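Local coordinates for spindle assembly checkpoint serine/threonine-protein kinase BUB1 (Saccharomyces cerevisiae, PDB 3ESL) that phosphorylates BUB3 and itself and acts in the mitotic checkpoint that delays anaphase until chromosomes are bioriented on the spindle, at residues Ala14-Leu19 with Arg57-Arg62; Leu32-Met37 with Leu80-Trp85. One frame throughout, in Å; residues are numbered along the deposited sequence.

Interaction 1 (Ala14-Leu19 with Arg57-Arg62)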
loop_
_atom_site.group_PDB
_atom_site.type_symbol
_atom_site.label_atom_id
_atom_site.label_comp_id
_atom_site.label_asym_id
_atom_site.label_seq_id
_atom_site.Cartn_x
_atom_site.Cartn_y
_atom_site.Cartn_z
ATOM N N ALA A 14 12.386 11.757 -20.301
ATOM C CA ALA A 14 13.418 10.726 -20.270
ATOM C C ALA A 14 12.928 9.489 -19.488
ATOM O O ALA A 14 13.076 8.355 -19.951
ATOM C CB ALA A 14 14.726 11.282 -19.682
ATOM N N TYR A 15 12.330 9.717 -18.322
ATOM C CA TYR A 15 11.781 8.600 -17.530
ATOM C C TYR A 15 10.630 7.900 -18.249
ATOM O O TYR A 15 10.553 6.668 -18.272
ATOM C CB TYR A 15 11.339 9.088 -16.159
ATOM C CG TYR A 15 12.427 9.039 -15.105
ATOM C CD1 TYR A 15 12.995 7.816 -14.716
ATOM C CD2 TYR A 15 12.865 10.196 -14.467
ATOM C CE1 TYR A 15 13.983 7.756 -13.734
ATOM C CE2 TYR A 15 13.866 10.144 -13.489
ATOM C CZ TYR A 15 14.416 8.916 -13.130
ATOM O OH TYR A 15 15.400 8.844 -12.164
ATOM N N GLU A 16 9.760 8.686 -18.880
ATOM C CA GLU A 16 8.609 8.119 -19.577
ATOM C C GLU A 16 9.068 7.215 -20.711
ATOM O O GLU A 16 8.507 6.136 -20.916
ATOM C CB GLU A 16 7.661 9.225 -20.075
ATOM C CG GLU A 16 6.917 9.972 -18.976
ATOM C CD GLU A 16 5.785 9.160 -18.332
ATOM O OE1 GLU A 16 5.344 8.162 -18.940
ATOM O OE2 GLU A 16 5.324 9.545 -17.234
ATOM N N GLN A 17 10.105 7.648 -21.435
ATOM C CA GLN A 17 10.689 6.836 -22.501
ATOM C C GLN A 17 11.316 5.550 -21.981
ATOM O O GLN A 17 11.190 4.503 -22.605
ATOM C CB GLN A 17 11.723 7.639 -23.290
ATOM C CG GLN A 17 11.100 8.704 -24.184
ATOM C CD GLN A 17 12.138 9.538 -24.906
ATOM O OE1 GLN A 17 11.795 10.441 -25.672
ATOM N NE2 GLN A 17 13.413 9.250 -24.663
ATOM N N ARG A 18 12.001 5.643 -20.842
ATOM C CA ARG A 18 12.602 4.473 -20.204
ATOM C C ARG A 18 11.547 3.440 -19.804
ATOM O O ARG A 18 11.774 2.238 -19.945
ATOM C CB ARG A 18 13.442 4.888 -18.995
ATOM C CG ARG A 18 14.742 5.604 -19.363
ATOM C CD ARG A 18 15.588 5.890 -18.132
ATOM N NE ARG A 18 16.204 4.667 -17.631
ATOM C CZ ARG A 18 16.846 4.551 -16.468
ATOM N NH1 ARG A 18 16.960 5.588 -15.647
ATOM N NH2 ARG A 18 17.367 3.376 -16.120
ATOM N N LEU A 19 10.399 3.909 -19.314
ATOM C CA LEU A 19 9.297 3.000 -18.984
ATOM C C LEU A 19 8.833 2.251 -20.229
ATOM O O LEU A 19 8.520 1.062 -20.164
ATOM C CB LEU A 19 8.122 3.738 -18.341
ATOM C CG LEU A 19 8.327 4.377 -16.958
ATOM C CD1 LEU A 19 7.077 5.106 -16.521
ATOM C CD2 LEU A 19 8.737 3.326 -15.907
ATOM N N ARG A 57 0.447 10.326 -9.131
ATOM C CA ARG A 57 -0.657 9.371 -8.980
ATOM C C ARG A 57 -0.642 8.359 -10.118
ATOM O O ARG A 57 -0.713 7.154 -9.871
ATOM C CB ARG A 57 -2.024 10.080 -8.879
ATOM C CG ARG A 57 -3.185 9.089 -8.681
ATOM C CD ARG A 57 -4.485 9.706 -8.163
ATOM N NE ARG A 57 -5.391 8.629 -7.733
ATOM C CZ ARG A 57 -6.490 8.771 -6.988
ATOM N NH1 ARG A 57 -6.869 9.971 -6.551
ATOM N NH2 ARG A 57 -7.217 7.694 -6.676
ATOM N N SER A 58 -0.535 8.851 -11.353
ATOM C CA SER A 58 -0.499 7.993 -12.548
ATOM C C SER A 58 0.679 7.021 -12.573
ATOM O O SER A 58 0.531 5.862 -12.969
ATOM C CB SER A 58 -0.498 8.855 -13.818
ATOM O OG SER A 58 -0.072 8.103 -14.944
ATOM N N THR A 59 1.846 7.497 -12.154
ATOM C CA THR A 59 3.051 6.684 -12.146
ATOM C C THR A 59 2.920 5.583 -11.096
ATOM O O THR A 59 3.315 4.441 -11.351
ATOM C CB THR A 59 4.305 7.543 -11.921
ATOM O OG1 THR A 59 4.370 8.520 -12.972
ATOM C CG2 THR A 59 5.557 6.689 -11.999
ATOM N N MET A 60 2.363 5.928 -9.942
ATOM C CA MET A 60 2.231 4.948 -8.859
ATOM C C MET A 60 1.243 3.863 -9.305
ATOM O O MET A 60 1.465 2.675 -9.080
ATOM C CB MET A 60 1.774 5.617 -7.566
ATOM C CG MET A 60 2.852 6.485 -6.942
ATOM S SD MET A 60 2.297 7.220 -5.402
ATOM C CE MET A 60 2.336 5.790 -4.352
ATOM N N GLU A 61 0.164 4.281 -9.967
ATOM C CA GLU A 61 -0.828 3.326 -10.467
ATOM C C GLU A 61 -0.206 2.405 -11.519
ATOM O O GLU A 61 -0.423 1.182 -11.486
ATOM C CB GLU A 61 -2.051 4.059 -11.024
ATOM C CG GLU A 61 -2.843 4.750 -9.953
ATOM C CD GLU A 61 -4.102 5.406 -10.485
ATOM O OE1 GLU A 61 -4.349 5.309 -11.708
ATOM O OE2 GLU A 61 -4.829 6.001 -9.664
ATOM N N ARG A 62 0.560 2.983 -12.442
ATOM C CA ARG A 62 1.282 2.194 -13.447
ATOM C C ARG A 62 2.196 1.167 -12.788
ATOM O O ARG A 62 2.224 -0.004 -13.189
ATOM C CB ARG A 62 2.097 3.101 -14.376
ATOM C CG ARG A 62 1.274 3.773 -15.455
ATOM C CD ARG A 62 2.121 4.791 -16.215
ATOM N NE ARG A 62 2.933 4.171 -17.260
ATOM C CZ ARG A 62 3.727 4.854 -18.083
ATOM N NH1 ARG A 62 3.818 6.164 -17.966
ATOM N NH2 ARG A 62 4.430 4.227 -19.018
HETATM O O HOH W 1 5.739 6.107 -20.629
#
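Glu16 and Arg62 meet through their charged ends, the carboxylate reaching out from helix 4-21 and the guanidinium from helix 49-67, with the two planes turned 29° from each other. Arg62 NH1 gives a hydrogen bond to Glu16 OE1 (2.7 Å, 149° at the hydrogen), the short, somewhat bent core of a salt bridge. OE1 accepts on its syn lone pair and lies at the edge of the guanidinium, close to its plane. Over one face of that plane comes Leu19: its methyl CD1 sits 3.7 Å from Arg62 CZ, displaced toward the rim, so the cation is held by charge at its edge and by a methyl on its face. Arg62 starts toward the partner helix, with CG beside its backbone N, and bends at chi3 (82°) near the end; this is one of two deposited conformers. The axes of the two segments run nearly parallel and approach to 13.3 Å, and helix 29-47 lies between them in sequence, as in the helical arrays of TPR-like domains. A water completes the polar patch: it accepts from Arg62 NH2 at 2.8 Å and donates to Glu16 OE1 at 2.7 Å and to the backbone Glu16 O at 2.8 Å, tying the guanidinium to the helix backbone as well. The second carboxylate oxygen, Glu16 OE2, is hydrogen-bonded to Tyr36 OH of helix 29-47, which probably fixes the rotation of the carboxylate. With an alanine in place of Glu16, Arg62 would probably lose its carboxylate mate, the water one acceptor and the Tyr36 hydroxyl its carboxylate partner. Thr59 OG1 turns back to Val55 O of its own helix, and Phe198 of helix 193-200 also touches Arg62.

Interaction 2 (Leu32-Met37 with Leu80-Trp85)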
loop_
_atom_site.group_PDB
_atom_site.type_symbol
_atom_site.label_atom_id
_atom_site.label_comp_id
_atom_site.label_asym_id
_atom_site.label_seq_id
_atom_site.Cartn_x
_atom_site.Cartn_y
_atom_site.Cartn_z
ATOM N N LEU A 32 13.183 1.016 -11.510
ATOM C CA LEU A 32 12.995 2.136 -12.446
ATOM C C LEU A 32 11.759 2.947 -12.035
ATOM O O LEU A 32 11.813 4.180 -11.978
ATOM C CB LEU A 32 12.910 1.644 -13.902
ATOM C CG LEU A 32 12.564 2.711 -14.962
ATOM C CD1 LEU A 32 13.567 3.863 -14.975
ATOM C CD2 LEU A 32 12.445 2.057 -16.355
ATOM N N PHE A 33 10.654 2.266 -11.728
ATOM C CA PHE A 33 9.494 2.950 -11.155
ATOM C C PHE A 33 9.855 3.729 -9.887
ATOM O O PHE A 33 9.415 4.875 -9.713
ATOM C CB PHE A 33 8.358 1.962 -10.822
ATOM C CG PHE A 33 7.561 1.521 -12.011
ATOM C CD1 PHE A 33 6.700 2.411 -12.667
ATOM C CD2 PHE A 33 7.645 0.200 -12.463
ATOM C CE1 PHE A 33 5.935 1.977 -13.757
ATOM C CE2 PHE A 33 6.886 -0.245 -13.544
ATOM C CZ PHE A 33 6.033 0.651 -14.191
ATOM N N LEU A 34 10.618 3.105 -8.988
ATOM C CA LEU A 34 10.995 3.781 -7.739
ATOM C C LEU A 34 11.800 5.052 -8.001
ATOM O O LEU A 34 11.520 6.095 -7.399
ATOM C CB LEU A 34 11.796 2.856 -6.816
ATOM C CG LEU A 34 11.031 1.707 -6.180
ATOM C CD1 LEU A 34 12.026 0.793 -5.485
ATOM C CD2 LEU A 34 10.011 2.238 -5.178
ATOM N N ASP A 35 12.777 4.970 -8.906
ATOM C CA ASP A 35 13.618 6.132 -9.237
ATOM C C ASP A 35 12.742 7.274 -9.725
ATOM O O ASP A 35 12.871 8.419 -9.279
ATOM C CB ASP A 35 14.637 5.779 -10.319
ATOM C CG ASP A 35 15.857 5.057 -9.782
ATOM O OD1 ASP A 35 16.085 5.054 -8.551
ATOM O OD2 ASP A 35 16.598 4.499 -10.622
ATOM N N TYR A 36 11.812 6.941 -10.614
ATOM C CA TYR A 36 10.946 7.954 -11.216
ATOM C C TYR A 36 10.008 8.560 -10.170
ATOM O O TYR A 36 9.885 9.773 -10.081
ATOM C CB TYR A 36 10.206 7.342 -12.404
ATOM C CG TYR A 36 9.345 8.286 -13.220
ATOM C CD1 TYR A 36 9.613 9.662 -13.262
ATOM C CD2 TYR A 36 8.293 7.785 -13.991
ATOM C CE1 TYR A 36 8.827 10.525 -14.049
ATOM C CE2 TYR A 36 7.489 8.643 -14.769
ATOM C CZ TYR A 36 7.775 10.002 -14.792
ATOM O OH TYR A 36 6.985 10.841 -15.542
ATOM N N MET A 37 9.382 7.721 -9.342
ATOM C CA MET A 37 8.473 8.208 -8.304
ATOM C C MET A 37 9.160 9.091 -7.258
ATOM O O MET A 37 8.606 10.107 -6.823
ATOM C CB MET A 37 7.746 7.025 -7.645
ATOM C CG MET A 37 6.759 6.380 -8.589
ATOM S SD MET A 37 5.898 5.009 -7.783
ATOM C CE MET A 37 7.211 3.843 -7.488
ATOM N N LEU A 80 5.554 -3.286 -1.295
ATOM C CA LEU A 80 4.561 -3.040 -0.242
ATOM C C LEU A 80 4.460 -1.551 0.088
ATOM O O LEU A 80 3.364 -1.014 0.226
ATOM C CB LEU A 80 4.882 -3.856 1.011
ATOM C CG LEU A 80 3.901 -3.597 2.164
ATOM C CD1 LEU A 80 2.454 -3.866 1.731
ATOM C CD2 LEU A 80 4.282 -4.428 3.403
ATOM N N LYS A 81 5.600 -0.878 0.208
ATOM C CA LYS A 81 5.587 0.524 0.594
ATOM C C LYS A 81 4.876 1.396 -0.435
ATOM O O LYS A 81 4.229 2.364 -0.068
ATOM C CB LYS A 81 6.995 1.027 0.901
ATOM C CG LYS A 81 7.546 0.490 2.227
ATOM C CD LYS A 81 8.936 1.078 2.494
ATOM C CE LYS A 81 9.725 0.224 3.470
ATOM N NZ LYS A 81 9.251 0.368 4.879
ATOM N N ILE A 82 4.984 1.039 -1.714
ATOM C CA ILE A 82 4.284 1.788 -2.762
ATOM C C ILE A 82 2.772 1.686 -2.566
ATOM O O ILE A 82 2.079 2.699 -2.642
ATOM C CB ILE A 82 4.708 1.356 -4.186
ATOM C CG1 ILE A 82 6.226 1.476 -4.328
ATOM C CG2 ILE A 82 4.007 2.227 -5.253
ATOM C CD1 ILE A 82 6.787 0.756 -5.529
ATOM N N TRP A 83 2.273 0.476 -2.276
ATOM C CA TRP A 83 0.849 0.295 -1.977
ATOM C C TRP A 83 0.431 1.180 -0.808
ATOM O O TRP A 83 -0.571 1.877 -0.897
ATOM C CB TRP A 83 0.505 -1.150 -1.630
ATOM C CG TRP A 83 0.530 -2.067 -2.813
ATOM C CD1 TRP A 83 1.580 -2.802 -3.242
ATOM C CD2 TRP A 83 -0.554 -2.339 -3.712
ATOM N NE1 TRP A 83 1.233 -3.527 -4.358
ATOM C CE2 TRP A 83 -0.075 -3.267 -4.667
ATOM C CE3 TRP A 83 -1.883 -1.892 -3.799
ATOM C CZ2 TRP A 83 -0.872 -3.754 -5.708
ATOM C CZ3 TRP A 83 -2.692 -2.385 -4.841
ATOM C CH2 TRP A 83 -2.175 -3.303 -5.778
ATOM N N ILE A 84 1.201 1.159 0.273
ATOM C CA ILE A 84 0.823 1.925 1.469
ATOM C C ILE A 84 0.940 3.443 1.242
ATOM O O ILE A 84 0.100 4.205 1.731
ATOM C CB ILE A 84 1.564 1.422 2.738
ATOM C CG1 ILE A 84 1.215 -0.048 2.979
ATOM C CG2 ILE A 84 1.201 2.270 3.973
ATOM C CD1 ILE A 84 2.105 -0.749 3.970
ATOM N N TRP A 85 1.941 3.874 0.472
ATOM C CA TRP A 85 2.046 5.289 0.094
ATOM C C TRP A 85 0.846 5.701 -0.741
ATOM O O TRP A 85 0.282 6.771 -0.540
ATOM C CB TRP A 85 3.348 5.583 -0.644
ATOM C CG TRP A 85 4.468 5.942 0.313
ATOM C CD1 TRP A 85 5.529 5.163 0.665
ATOM C CD2 TRP A 85 4.613 7.173 1.044
ATOM N NE1 TRP A 85 6.335 5.829 1.567
ATOM C CE2 TRP A 85 5.794 7.066 1.815
ATOM C CE3 TRP A 85 3.862 8.359 1.114
ATOM C CZ2 TRP A 85 6.244 8.100 2.652
ATOM C CZ3 TRP A 85 4.312 9.391 1.947
ATOM C CH2 TRP A 85 5.493 9.251 2.698
#
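Leu34 and Met37, one helical turn apart on helix 29-47, converge on a single side chain of helix 77-90, that of Ile82. The contact is purely apolar and is carried by methyl groups. Leu34 CD2 lies 3.6 Å from Ile82 CD1, the two side chains slanting across each other; Leu34 starts off to one side of the partner helix and only its branched end swings in. Met37 brings its terminal methyl instead: CE stands 3.7 Å from Ile82 CD1, and its chain crosses that of Ile82 at about a right angle. A bend at the last torsion (chi3 -65°) carries CE back toward Leu34, with CE 4.0 Å from Leu34 CD2. Leu34 CD2 and Met37 CE thus form a pair against which Ile82 CD1 packs, although Ile82 is modelled in two conformers and this holds for one of them. Helices 29-47 and 77-90 run in the same general direction, with helix 49-67 between them in sequence, as expected for the stacked helices of the TPR-like Mad3/BUB1 homology domain. The nearest CA atoms, those of Leu34 and Ile82, are 8.6 Å apart, and side chains bridge the gap. The backbone hydrogen bonds stay within each helix: Met37 N pairs with Phe33 O at 2.9 Å, and Met37 O also receives Ser41 OG. Behind this contact Phe33, Met37 and Trp83 rest on helix 49-67. A bound NHE molecule, a sulfonate buffer probably from the crystallisation liquor, lies close to the Met37 side chain.

Their centres 11 Å apart, the two contacts lie side by side in one helical array, interaction 1 toward the N-terminal end and interaction 2 nearer the middle. Four helices supply them in the order 4-21, 29-47, 49-67 and 77-90, so the segments alternate along the chain and each contact links a helix to the next but one. Met60, on the same segment as Arg62, connects them: its CG packs 3.5 Å from Met37 SD, and its CE 3.5 Å from Ile82 O. Elsewhere along the boundary the rings of Tyr15 and Tyr36 stack. These interlocking steps join the first four helices of this N-terminal domain, a part of BUB1 separate from its kinase domain, into one unit.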